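Local coordinates for protein ygiW (Escherichia coli, PDB 1NNX) that is of unknown function but is a periplasmic protein of the bacterial OB-fold family, at residues A[39-44]-A[83-88]. Sequence-based numbering, arbitrary orientation. Where two conformers were deposited one is given.
Sequences WVTLRG and TVEIQG
L42 and I86 face each other across two antiparallel strands, joined through their backbones by a reciprocal pair of hydrogen bonds: L42 N to I86 O (3.0 Å) and I86 N to L42 O (2.9 Å). Equivalent pairs tie V40 to G88 and G44 to V84, so six backbone bonds hold residues 39-44 against 84-88, whose axes approach to 4.7 Å. On the inner face, that of V40, L42, V84 and I86, the packing is close and apolar. L42 CB rests against I86 CG1 at 3.9 Å, where the I86 first torsion (chi1 57°) places that carbon. F57 of strand 54-59 lies against L42, V84 and I86, and I99 of strand 96-106 against V40 and L42. The other face is polar, nearer solvent and more mobile: R43 and E85 each have a second conformer, so their contacts, described for one conformer of each, are probably not permanent. T41 directs its methyl CG2 onto E85 CG, 3.4 Å away, while its OG1 lies beside Q87 CG. The E85 chain stays extended beyond CG, carrying its carboxylate past T41 to an exposed R43, which grips a single oxygen side-on. R43 NE donates to E85 OE1 at 2.9 Å, in the guanidinium plane and on the anti side of the carboxylate but somewhat out of its plane; NH2 adds a longer, more bent bond of 3.3 Å to the same atom from the same face, well above that plane. This salt bridge spans a non-hydrogen-bonded pair. At the far end the W39 indole folds over the neighbouring strand, with G88 CA over the face of its six-membered ring in a CH-pi contact, 4.1 Å from the centroid. Pairing strand 38-51 with strand 84-93 joins the first and last strands in the sheet order, as expected for the closed five-stranded barrel of the OB-fold family.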
# COMPACT_ATOMS: atom_id res chain seq x y z
N TRP A 39 -5.34 -7.32 -5.41
CA TRP A 39 -5.12 -7.27 -3.96
C TRP A 39 -3.67 -7.60 -3.64
O TRP A 39 -3.11 -8.63 -4.14
CB TRP A 39 -6.03 -8.26 -3.27
CG TRP A 39 -5.92 -8.22 -1.81
CD1 TRP A 39 -5.21 -9.07 -1.03
CD2 TRP A 39 -6.57 -7.31 -0.93
NE1 TRP A 39 -5.37 -8.73 0.29
CE2 TRP A 39 -6.20 -7.66 0.38
CE3 TRP A 39 -7.44 -6.22 -1.12
CZ2 TRP A 39 -6.68 -6.96 1.52
CZ3 TRP A 39 -7.92 -5.51 0.04
CH2 TRP A 39 -7.53 -5.90 1.32
N VAL A 40 -3.03 -6.77 -2.83
CA VAL A 40 -1.62 -6.98 -2.43
C VAL A 40 -1.41 -6.68 -0.95
O VAL A 40 -2.17 -5.91 -0.34
CB VAL A 40 -0.60 -5.78 -2.94
CG1 VAL A 40 -1.27 -4.45 -3.12
CG2 VAL A 40 0.41 -5.30 -1.75
N THR A 41 -0.36 -7.22 -0.38
CA THR A 41 0.11 -6.97 0.93
C THR A 41 1.57 -6.54 0.75
O THR A 41 2.35 -7.20 0.04
CB THR A 41 0.09 -8.22 1.84
OG1 THR A 41 -1.25 -8.75 1.94
CG2 THR A 41 0.67 -7.90 3.18
N LEU A 42 1.98 -5.43 1.34
CA LEU A 42 3.35 -4.91 1.28
C LEU A 42 3.85 -4.62 2.68
O LEU A 42 3.03 -4.36 3.61
CB LEU A 42 3.38 -3.58 0.46
CG LEU A 42 2.79 -3.70 -0.94
CD1 LEU A 42 2.69 -2.24 -1.49
CD2 LEU A 42 3.57 -4.56 -1.82
N ARG A 43 5.16 -4.62 2.86
CA ARG A 43 5.72 -4.28 4.13
C ARG A 43 6.82 -3.26 3.92
O ARG A 43 7.62 -3.40 2.98
CB ARG A 43 6.29 -5.51 4.87
CG ARG A 43 5.18 -6.32 5.50
CD ARG A 43 5.78 -7.54 6.30
NE ARG A 43 4.76 -8.19 7.11
CZ ARG A 43 5.01 -8.71 8.31
NH1 ARG A 43 6.24 -8.64 8.81
NH2 ARG A 43 4.06 -9.34 8.98
N GLY A 44 6.85 -2.22 4.74
CA GLY A 44 7.86 -1.20 4.55
C GLY A 44 7.58 -0.06 5.47
O GLY A 44 7.12 -0.24 6.58
N THR A 83 8.08 -0.12 10.97
CA THR A 83 7.79 -1.01 9.86
C THR A 83 6.30 -1.24 9.94
O THR A 83 5.72 -1.50 11.02
CB THR A 83 8.47 -2.36 9.99
OG1 THR A 83 9.88 -2.15 10.04
CG2 THR A 83 8.06 -3.27 8.81
N VAL A 84 5.65 -1.14 8.80
CA VAL A 84 4.19 -1.38 8.74
C VAL A 84 3.82 -2.34 7.64
O VAL A 84 4.59 -2.54 6.64
CB VAL A 84 3.34 -0.07 8.46
CG1 VAL A 84 3.48 0.89 9.65
CG2 VAL A 84 3.74 0.57 7.15
N GLU A 85 2.72 -3.03 7.86
CA GLU A 85 2.21 -3.89 6.84
C GLU A 85 0.92 -3.21 6.28
O GLU A 85 0.02 -2.82 7.07
CB GLU A 85 1.86 -5.33 7.23
CG GLU A 85 1.28 -6.23 6.12
CD GLU A 85 0.95 -7.63 6.61
OE1 GLU A 85 1.90 -8.43 6.67
OE2 GLU A 85 -0.23 -7.87 6.96
N ILE A 86 0.79 -3.08 4.98
CA ILE A 86 -0.41 -2.53 4.37
C ILE A 86 -1.03 -3.55 3.46
O ILE A 86 -0.33 -4.38 2.86
CB ILE A 86 -0.17 -1.22 3.58
CG1 ILE A 86 0.89 -1.40 2.46
CG2 ILE A 86 0.24 -0.10 4.59
CD1 ILE A 86 1.14 -0.16 1.62
N GLN A 87 -2.35 -3.56 3.39
CA GLN A 87 -3.11 -4.42 2.50
C GLN A 87 -4.09 -3.54 1.76
O GLN A 87 -4.70 -2.64 2.37
CB GLN A 87 -3.86 -5.53 3.26
CG GLN A 87 -2.93 -6.43 4.06
CD GLN A 87 -3.62 -7.63 4.71
OE1 GLN A 87 -3.08 -8.24 5.63
NE2 GLN A 87 -4.80 -7.97 4.23
N GLY A 88 -4.26 -3.78 0.47
CA GLY A 88 -5.19 -3.00 -0.33
C GLY A 88 -5.08 -3.38 -1.77
O GLY A 88 -4.49 -4.43 -2.09